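Local coordinates for NAD nucleotidase (Haemophilus influenzae, PDB 3ZTV), which hydrolyses NAD and nucleoside 5'-phosphates in the periplasm, releasing adenosine and nicotinamide riboside, at residues G232-E235 with L236-L239; F251-P254 with N255-V259; D333-A337 with K338-L342; E383-I386 with A387-F390. All blocks are in the same frame, centred on the assembly; numbering follows the deposited sequence.

Starting from the N terminus, the chain passes through four local contacts in series, none nested in or crossing another. Contact 1 starts and closes the short helix 234-238 after strand 230-232. Contact 2 follows soon after and closes the hairpin of strands 249-252 and 258-263, at an edge of the six-stranded sheet and against the second subunit. Contact 3 turns the chain from strand 330-332, on the edge of the seven-stranded sheet, into helix 337-353. Contact 4 begins helix 386-396, in the C-terminal domain that holds the adenosine. It is remote from the others, its centre about 55 Å from that of contact 2.

Contact 1: residues G232-E235 with L236-L239; sequences GNDE and LRSL
Asn233 and Asp234 turn the chain into one short run of helix: Arg237 N bonds to Asn233 O at 2.9 Å, and Ser238 N bonds to Asp234 O one step further on. Asn233 is the N-cap. Its chi1 of 56° places CG between the backbone N and the carbonyl carbon, which swings OD1 over the first turn to take the N-H of Leu236 at 3.0 Å, nearly along the C=O axis. The same OD1 lies 3.5 Å from Leu236 CG, whose side chain packs on Pro291, Val293 and Ile330 of strands 284-295 and 330-332. The amide's other end, ND2, bonds to Ser329, and Glu235 reaches the backbone N of Lys328 and Ser329. Arg237 runs back over the helix start, extended from CG to NE, until NH1 meets Asp234 OD1 at 2.9 Å in a salt bridge. A single NH1–OD1 contact joins them, not a two-pronged pairing; NH1 comes from above the carboxylate, and the carboxylate and guanidinium planes stand 64° apart. NH2 forms a salt bridge with Glu246. Further along, Ser238 OG donates to Glu235 O, 2.6 Å away. Asn233 OD1 takes an N-H of the first turn and Ser238 OG gives a second donor to a carbonyl, while the arginine, shared between two carboxylates, probably helps balance the charge of both.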
loop_
_atom_site.group_PDB
_atom_site.type_symbol
_atom_site.label_atom_id
_atom_site.label_comp_id
_atom_site.label_asym_id
_atom_site.label_seq_id
_atom_site.Cartn_x
_atom_site.Cartn_y
_atom_site.Cartn_z
ATOM N N GLY A 232 29.323 -7.069 -10.486
ATOM C CA GLY A 232 30.641 -7.173 -11.083
ATOM C C GLY A 232 30.679 -7.849 -12.443
ATOM O O GLY A 232 29.728 -7.784 -13.235
ATOM N N ASN A 233 31.807 -8.504 -12.716
ATOM C CA ASN A 233 32.058 -9.132 -14.008
ATOM C C ASN A 233 33.171 -10.149 -13.840
ATOM O O ASN A 233 33.660 -10.374 -12.732
ATOM C CB ASN A 233 32.444 -8.075 -15.041
ATOM C CG ASN A 233 33.649 -7.246 -14.611
ATOM O OD1 ASN A 233 34.511 -7.711 -13.857
ATOM N ND2 ASN A 233 33.725 -6.021 -15.107
ATOM N N ASP A 234 33.557 -10.783 -14.940
ATOM C CA ASP A 234 34.567 -11.836 -14.876
ATOM C C ASP A 234 35.904 -11.366 -14.311
ATOM O O ASP A 234 36.547 -12.106 -13.574
ATOM C CB ASP A 234 34.749 -12.506 -16.241
ATOM C CG ASP A 234 33.554 -13.353 -16.633
ATOM O OD1 ASP A 234 32.779 -13.750 -15.732
ATOM O OD2 ASP A 234 33.391 -13.616 -17.841
ATOM N N GLU A 235 36.324 -10.155 -14.662
ATOM C CA GLU A 235 37.549 -9.590 -14.089
ATOM C C GLU A 235 37.497 -9.568 -12.560
ATOM O O GLU A 235 38.422 -10.020 -11.889
ATOM C CB GLU A 235 37.803 -8.171 -14.607
ATOM C CG GLU A 235 38.522 -8.078 -15.951
ATOM C CD GLU A 235 39.004 -6.663 -16.258
ATOM O OE1 GLU A 235 38.623 -5.724 -15.519
ATOM O OE2 GLU A 235 39.770 -6.475 -17.232
ATOM N N LEU A 236 36.413 -9.048 -12.001
ATOM C CA LEU A 236 36.324 -8.948 -10.548
ATOM C C LEU A 236 36.151 -10.319 -9.893
ATOM O O LEU A 236 36.662 -10.561 -8.791
ATOM C CB LEU A 236 35.205 -7.984 -10.150
ATOM C CG LEU A 236 35.369 -6.559 -10.695
ATOM C CD1 LEU A 236 34.287 -5.653 -10.102
ATOM C CD2 LEU A 236 36.761 -5.978 -10.412
ATOM N N ARG A 237 35.468 -11.235 -10.579
ATOM C CA ARG A 237 35.375 -12.609 -10.090
ATOM C C ARG A 237 36.757 -13.263 -10.016
ATOM O O ARG A 237 37.027 -14.038 -9.095
ATOM C CB ARG A 237 34.451 -13.448 -10.973
ATOM C CG ARG A 237 33.007 -13.030 -10.897
ATOM C CD ARG A 237 32.113 -13.867 -11.812
ATOM N NE ARG A 237 30.773 -13.295 -11.788
ATOM C CZ ARG A 237 30.225 -12.601 -12.777
ATOM N NH1 ARG A 237 30.857 -12.435 -13.937
ATOM N NH2 ARG A 237 29.010 -12.101 -12.613
ATOM N N SER A 238 37.635 -12.933 -10.960
ATOM C CA SER A 238 38.966 -13.549 -11.005
ATOM C C SER A 238 39.818 -13.145 -9.801
ATOM O O SER A 238 40.763 -13.852 -9.435
ATOM C CB SER A 238 39.690 -13.202 -12.311
ATOM O OG SER A 238 40.234 -11.889 -12.290
ATOM N N LEU A 239 39.482 -12.014 -9.190
ATOM C CA LEU A 239 40.177 -11.529 -8.003
ATOM C C LEU A 239 39.507 -12.016 -6.724
ATOM O O LEU A 239 39.927 -11.666 -5.615
ATOM C CB LEU A 239 40.218 -10.003 -8.007
ATOM C CG LEU A 239 41.018 -9.311 -9.103
ATOM C CD1 LEU A 239 40.836 -7.804 -9.019
ATOM C CD2 LEU A 239 42.493 -9.692 -8.993
#

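Contact 2: residues F251-P254 with N255-V259; sequences FKNP and NGEPV
Phe251 and Val259 pair as an antiparallel hydrogen-bonded couple, Phe251 N reaching Val259 O at 2.9 Å, and Lys252 with Pro258 follows as a non-hydrogen-bonded pair. This is the closed end of a beta hairpin, built as a type I turn from Asn253 to Gly256 with a G1 bulge at the glycine. Gly256 N donates to Asn253 O at 2.8 Å to close the turn, and Asn253 N donates to Glu257 O at 2.9 Å to start the ladder. Gly256 has a positive phi of 94°, where a CB would jam against the preceding carbonyl oxygen.

Asn253 does the side-chain work inside the turn. Its amide folds over the loop, and OD1 accepts from Glu257 N at 3.0 Å, the donor lying above the amide plane. The Asn253 and Glu257 side chains then run side by side in the same direction, while Asn253 CB rests on Val259 CG2 at 3.8 Å. Phe251 and Val259 share one face of the sheet and press on helix 206-215, around Ala213. At the tip, Asn255 OD1 bonds to Lys132 N of the second subunit and Pro254 packs on Lys175 of that subunit, so the turn belongs to the subunit interface. The other face carries Lys252 and Pro258. The lysine runs extended past Gly256 and bends only at its last torsion, chi4 -69°, which turns NZ back onto Gly256 O at 3.0 Å.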
loop_
_atom_site.group_PDB
_atom_site.type_symbol
_atom_site.label_atom_id
_atom_site.label_comp_id
_atom_site.label_asym_id
_atom_site.label_seq_id
_atom_site.Cartn_x
_atom_site.Cartn_y
_atom_site.Cartn_z
ATOM N N PHE A 251 15.922 -6.989 -16.735
ATOM C CA PHE A 251 14.611 -7.618 -16.637
ATOM C C PHE A 251 13.699 -7.098 -17.736
ATOM O O PHE A 251 14.066 -6.182 -18.468
ATOM C CB PHE A 251 14.002 -7.336 -15.253
ATOM C CG PHE A 251 14.862 -7.821 -14.128
ATOM C CD1 PHE A 251 14.771 -9.131 -13.695
ATOM C CD2 PHE A 251 15.801 -6.982 -13.535
ATOM C CE1 PHE A 251 15.592 -9.601 -12.684
ATOM C CE2 PHE A 251 16.631 -7.452 -12.526
ATOM C CZ PHE A 251 16.523 -8.760 -12.099
ATOM N N LYS A 252 12.523 -7.711 -17.857
ATOM C CA LYS A 252 11.412 -7.130 -18.604
ATOM C C LYS A 252 10.325 -6.694 -17.629
ATOM O O LYS A 252 9.985 -7.433 -16.696
ATOM C CB LYS A 252 10.802 -8.149 -19.577
ATOM C CG LYS A 252 11.509 -8.298 -20.917
ATOM C CD LYS A 252 10.737 -9.269 -21.826
ATOM C CE LYS A 252 11.412 -9.462 -23.178
ATOM N NZ LYS A 252 11.339 -8.242 -24.024
ATOM N N ASN A 253 9.772 -5.512 -17.844
ATOM C CA ASN A 253 8.627 -5.091 -17.057
ATOM C C ASN A 253 7.347 -5.730 -17.624
ATOM O O ASN A 253 7.407 -6.436 -18.643
ATOM C CB ASN A 253 8.572 -3.558 -16.948
ATOM C CG ASN A 253 8.281 -2.860 -18.274
ATOM O OD1 ASN A 253 7.789 -3.476 -19.229
ATOM N ND2 ASN A 253 8.572 -1.563 -18.332
ATOM N N PRO A 254 6.188 -5.524 -16.972
ATOM C CA PRO A 254 4.966 -6.183 -17.456
ATOM C C PRO A 254 4.634 -5.828 -18.905
ATOM O O PRO A 254 4.018 -6.644 -19.611
ATOM C CB PRO A 254 3.897 -5.673 -16.486
ATOM C CG PRO A 254 4.677 -5.466 -15.187
ATOM C CD PRO A 254 6.006 -4.909 -15.645
ATOM N N ASN A 255 5.046 -4.648 -19.354
ATOM C CA ASN A 255 4.809 -4.208 -20.724
ATOM C C ASN A 255 5.781 -4.815 -21.730
ATOM O O ASN A 255 5.598 -4.654 -22.944
ATOM C CB ASN A 255 4.826 -2.681 -20.813
ATOM C CG ASN A 255 3.570 -2.063 -20.237
ATOM O OD1 ASN A 255 2.622 -2.778 -19.917
ATOM N ND2 ASN A 255 3.554 -0.741 -20.100
ATOM N N GLY A 256 6.802 -5.512 -21.237
ATOM C CA GLY A 256 7.768 -6.169 -22.096
ATOM C C GLY A 256 9.006 -5.339 -22.385
ATOM O O GLY A 256 9.870 -5.783 -23.130
ATOM N N GLU A 257 9.116 -4.148 -21.788
ATOM C CA GLU A 257 10.277 -3.280 -22.020
ATOM C C GLU A 257 11.440 -3.636 -21.088
ATOM O O GLU A 257 11.221 -4.111 -19.981
ATOM C CB GLU A 257 9.880 -1.808 -21.855
ATOM C CG GLU A 257 8.643 -1.419 -22.687
ATOM C CD GLU A 257 8.777 -1.732 -24.157
ATOM O OE1 GLU A 257 9.226 -2.842 -24.516
ATOM O OE2 GLU A 257 8.412 -0.859 -24.976
ATOM N N PRO A 258 12.682 -3.431 -21.543
ATOM C CA PRO A 258 13.832 -3.743 -20.680
ATOM C C PRO A 258 13.960 -2.770 -19.513
ATOM O O PRO A 258 13.628 -1.593 -19.649
ATOM C CB PRO A 258 15.045 -3.621 -21.617
ATOM C CG PRO A 258 14.581 -2.773 -22.765
ATOM C CD PRO A 258 13.085 -2.962 -22.884
ATOM N N VAL A 259 14.412 -3.290 -18.375
ATOM C CA VAL A 259 14.737 -2.486 -17.201
ATOM C C VAL A 259 16.104 -2.943 -16.704
ATOM O O VAL A 259 16.346 -4.151 -16.569
ATOM C CB VAL A 259 13.714 -2.695 -16.057
ATOM C CG1 VAL A 259 13.999 -1.722 -14.893
ATOM C CG2 VAL A 259 12.254 -2.543 -16.544
#

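Contact 3: residues D333-A337 with K338-L342; sequences DDHDA and KTDKL
Asp336 and Thr339 form the tight part of this helix start, where one carboxylate oxygen is gripped twice. Asp336 is the N-cap of helix 337-353. Its CG lies trans to the backbone N (chi1 177°), directing OD2 at the first turn, where it accepts from Thr339 OG1 at 2.7 Å and from Thr339 N at 3.0 Å. The hydroxyl uses the anti lone pair, whereas the backbone N-H comes in from above the carboxylate plane. The two side chains cross at about a right angle, and Thr339 OG1 is also hydrogen-bonded to Asn50 ND2. Behind the cap, Asp340 N bonds to Asp336 O at 2.8 Å, beginning the helical ladder.

The solvent side is looser. A water donates to Asp336 OD1 at 2.7 Å and accepts from Lys338 N, bridging the second carboxylate oxygen to a helix amide. Lys338 and Lys341 lead their amino groups away from the cap. Elsewhere, exposed His335 donates through ND1 to Asp340 OD2 at 3.2 Å. The bond is fairly straight and uses the syn lone pair, with the oxygen in the plane of the imidazole and the ring and carboxylate only 21° apart. Asp340 OD1 goes to Ser47 OG, and that same hydroxyl is bonded to Asp336 N. These bonds and the contacts of Asp336 with Ala51 and Asn54 hold the cap against helix 46-59, while Thr339 and Leu342 pack on Ala92 of helix 84-93; the segment 333-336 connects this capped helix, 337-353, to edge strand 330-332.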
loop_
_atom_site.group_PDB
_atom_site.type_symbol
_atom_site.label_atom_id
_atom_site.label_comp_id
_atom_site.label_asym_id
_atom_site.label_seq_id
_atom_site.Cartn_x
_atom_site.Cartn_y
_atom_site.Cartn_z
ATOM N N ASP A 333 45.108 4.286 -7.764
ATOM C CA ASP A 333 45.696 5.530 -7.264
ATOM C C ASP A 333 45.039 6.805 -7.778
ATOM O O ASP A 333 45.716 7.806 -8.009
ATOM C CB ASP A 333 47.207 5.563 -7.555
ATOM C CG ASP A 333 47.956 4.418 -6.897
ATOM O OD1 ASP A 333 47.586 3.999 -5.778
ATOM O OD2 ASP A 333 48.929 3.935 -7.511
ATOM N N ASP A 334 43.719 6.791 -7.945
ATOM C CA ASP A 334 43.019 8.034 -8.251
ATOM C C ASP A 334 43.048 8.933 -7.020
ATOM O O ASP A 334 42.786 8.477 -5.912
ATOM C CB ASP A 334 41.557 7.780 -8.620
ATOM C CG ASP A 334 41.398 6.860 -9.803
ATOM O OD1 ASP A 334 41.738 7.263 -10.938
ATOM O OD2 ASP A 334 40.907 5.736 -9.589
ATOM N N HIS A 335 43.353 10.207 -7.209
ATOM C CA HIS A 335 43.247 11.157 -6.107
ATOM C C HIS A 335 42.946 12.564 -6.605
ATOM O O HIS A 335 43.399 12.976 -7.672
ATOM C CB HIS A 335 44.464 11.104 -5.169
ATOM C CG HIS A 335 45.747 11.513 -5.814
ATOM N ND1 HIS A 335 46.392 12.689 -5.498
ATOM C CD2 HIS A 335 46.519 10.895 -6.739
ATOM C CE1 HIS A 335 47.503 12.784 -6.208
ATOM N NE2 HIS A 335 47.602 11.708 -6.969
ATOM N N ASP A 336 42.124 13.279 -5.846
ATOM C CA ASP A 336 41.644 14.595 -6.237
ATOM C C ASP A 336 42.232 15.626 -5.291
ATOM O O ASP A 336 42.108 15.494 -4.079
ATOM C CB ASP A 336 40.117 14.630 -6.149
ATOM C CG ASP A 336 39.543 15.994 -6.468
ATOM O OD1 ASP A 336 39.783 16.500 -7.583
ATOM O OD2 ASP A 336 38.851 16.577 -5.605
ATOM N N ALA A 337 42.873 16.655 -5.843
ATOM C CA ALA A 337 43.570 17.649 -5.027
ATOM C C ALA A 337 42.649 18.343 -4.023
ATOM O O ALA A 337 42.976 18.454 -2.842
ATOM C CB ALA A 337 44.268 18.673 -5.922
ATOM N N LYS A 338 41.495 18.808 -4.483
ATOM C CA LYS A 338 40.558 19.471 -3.582
ATOM C C LYS A 338 40.110 18.537 -2.450
ATOM O O LYS A 338 40.085 18.925 -1.279
ATOM C CB LYS A 338 39.349 20.005 -4.358
ATOM C CG LYS A 338 38.281 20.654 -3.491
ATOM C CD LYS A 338 37.383 21.582 -4.305
ATOM C CE LYS A 338 36.564 20.826 -5.337
ATOM N NZ LYS A 338 35.629 21.735 -6.065
ATOM N N THR A 339 39.761 17.305 -2.807
ATOM C CA THR A 339 39.271 16.351 -1.818
ATOM C C THR A 339 40.386 15.946 -0.853
ATOM O O THR A 339 40.135 15.762 0.337
ATOM C CB THR A 339 38.627 15.126 -2.486
ATOM O OG1 THR A 339 37.627 15.571 -3.408
ATOM C CG2 THR A 339 37.974 14.224 -1.448
ATOM N N ASP A 340 41.615 15.825 -1.351
ATOM C CA ASP A 340 42.773 15.566 -0.491
ATOM C C ASP A 340 42.923 16.640 0.585
ATOM O O ASP A 340 43.227 16.339 1.736
ATOM C CB ASP A 340 44.060 15.528 -1.321
ATOM C CG ASP A 340 44.233 14.235 -2.090
ATOM O OD1 ASP A 340 43.630 13.210 -1.709
ATOM O OD2 ASP A 340 45.015 14.237 -3.065
ATOM N N LYS A 341 42.733 17.895 0.197
ATOM C CA LYS A 341 42.822 19.012 1.139
ATOM C C LYS A 341 41.739 18.927 2.217
ATOM O O LYS A 341 42.009 19.129 3.408
ATOM C CB LYS A 341 42.723 20.343 0.394
ATOM C CG LYS A 341 43.938 20.680 -0.466
ATOM C CD LYS A 341 43.721 21.953 -1.288
ATOM C CE LYS A 341 42.758 22.912 -0.607
ATOM N NZ LYS A 341 43.240 23.368 0.720
ATOM N N LEU A 342 40.509 18.629 1.802
ATOM C CA LEU A 342 39.403 18.481 2.744
ATOM C C LEU A 342 39.673 17.349 3.719
ATOM O O LEU A 342 39.503 17.509 4.927
ATOM C CB LEU A 342 38.079 18.237 2.012
ATOM C CG LEU A 342 37.528 19.412 1.208
ATOM C CD1 LEU A 342 36.369 18.977 0.314
ATOM C CD2 LEU A 342 37.091 20.534 2.137
HETATM O O HOH W 1 40.616 19.061 -7.307
#

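Contact 4: residues E383-I386 with A387-F390; sequences EGSI and ATRF
Ser385 meets Thr388 at the very start of helix 386-396, and its short side chain can be followed atom by atom. CB sits beside the threonine hydroxyl, 3.4 Å from Thr388 OG1 and 3.9 Å from Thr388 CB. From there chi1 of -166° carries OG to the side away from the serine's own backbone N, out over the first turn, where it accepts a hydrogen bond from Thr388 OG1 at 2.7 Å. Thr388 presents that hydroxyl with OG1 trans to its carbonyl carbon, while its CB lies against Ser385 O. The two hydroxyls thus link the residue before the helix to the third residue within it.

Ser385 is the N-cap and also the centre of an inverse gamma turn, so the chain bends sharply just before it coils. The first backbone bonds are weak: Thr388 N and Arg389 N both reach Ser385 O, the second at 3.4 Å. One residue on, Phe390 N meets Ile386 O at 3.0 Å in a regular helical bond. This buried corner of the C-terminal domain lies close to the nucleoside pocket. The side chain of Thr388 is about 9 Å from the bound adenosine, and Ser385 is about 6 Å, side chain to side chain, from Arg373, a probable substrate-binding residue. Val412 touches both Ser385 and Thr388. Arg389 leads away to a salt bridge with Glu393 and a cation-pi contact with Tyr562, and Phe390 inserts its ring among Phe549, Phe552 and Phe559.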
loop_
_atom_site.group_PDB
_atom_site.type_symbol
_atom_site.label_atom_id
_atom_site.label_comp_id
_atom_site.label_asym_id
_atom_site.label_seq_id
_atom_site.Cartn_x
_atom_site.Cartn_y
_atom_site.Cartn_z
ATOM N N GLU A 383 29.990 -12.997 39.073
ATOM C CA GLU A 383 29.145 -12.464 38.002
ATOM C C GLU A 383 29.725 -12.713 36.609
ATOM O O GLU A 383 29.027 -12.560 35.603
ATOM C CB GLU A 383 28.910 -10.966 38.199
ATOM C CG GLU A 383 28.126 -10.616 39.455
ATOM C CD GLU A 383 26.640 -10.885 39.318
ATOM O OE1 GLU A 383 26.146 -10.981 38.174
ATOM O OE2 GLU A 383 25.959 -10.997 40.360
ATOM N N GLY A 384 30.994 -13.095 36.545
ATOM C CA GLY A 384 31.649 -13.298 35.269
ATOM C C GLY A 384 31.854 -11.985 34.544
ATOM O O GLY A 384 32.215 -10.975 35.149
ATOM N N SER A 385 31.587 -11.992 33.242
ATOM C CA SER A 385 31.919 -10.854 32.398
ATOM C C SER A 385 30.826 -9.783 32.372
ATOM O O SER A 385 30.048 -9.697 31.416
ATOM C CB SER A 385 32.223 -11.326 30.974
ATOM O OG SER A 385 32.853 -10.293 30.241
ATOM N N ILE A 386 30.773 -8.960 33.413
ATOM C CA ILE A 386 29.816 -7.860 33.469
ATOM C C ILE A 386 30.043 -6.902 32.297
ATOM O O ILE A 386 29.096 -6.317 31.766
ATOM C CB ILE A 386 29.895 -7.092 34.813
ATOM C CG1 ILE A 386 29.569 -8.030 35.982
ATOM C CG2 ILE A 386 28.930 -5.919 34.811
ATOM C CD1 ILE A 386 29.707 -7.384 37.358
ATOM N N ALA A 387 31.297 -6.758 31.883
ATOM C CA ALA A 387 31.617 -5.919 30.731
ATOM C C ALA A 387 30.896 -6.394 29.467
ATOM O O ALA A 387 30.488 -5.576 28.645
ATOM C CB ALA A 387 33.129 -5.841 30.511
ATOM N N THR A 388 30.719 -7.705 29.324
ATOM C CA THR A 388 29.977 -8.241 28.182
ATOM C C THR A 388 28.493 -7.872 28.256
ATOM O O THR A 388 27.881 -7.525 27.239
ATOM C CB THR A 388 30.153 -9.762 28.043
ATOM O OG1 THR A 388 31.547 -10.060 27.896
ATOM C CG2 THR A 388 29.402 -10.276 26.823
ATOM N N ARG A 389 27.908 -7.938 29.453
ATOM C CA ARG A 389 26.539 -7.455 29.643
ATOM C C ARG A 389 26.433 -5.985 29.226
ATOM O O ARG A 389 25.482 -5.591 28.550
ATOM C CB ARG A 389 26.069 -7.666 31.090
ATOM C CG ARG A 389 24.624 -7.259 31.364
ATOM C CD ARG A 389 24.537 -5.858 31.937
ATOM N NE ARG A 389 23.158 -5.395 32.101
ATOM C CZ ARG A 389 22.509 -5.338 33.261
ATOM N NH1 ARG A 389 23.095 -5.730 34.385
ATOM N NH2 ARG A 389 21.262 -4.889 33.294
ATOM N N PHE A 390 27.414 -5.178 29.616
ATOM C CA PHE A 390 27.466 -3.782 29.201
ATOM C C PHE A 390 27.428 -3.646 27.672
ATOM O O PHE A 390 26.643 -2.869 27.120
ATOM C CB PHE A 390 28.737 -3.140 29.758
ATOM C CG PHE A 390 28.787 -1.649 29.610
ATOM C CD1 PHE A 390 27.652 -0.930 29.290
ATOM C CD2 PHE A 390 29.974 -0.964 29.813
ATOM C CE1 PHE A 390 27.702 0.438 29.157
ATOM C CE2 PHE A 390 30.030 0.407 29.682
ATOM C CZ PHE A 390 28.889 1.111 29.355
#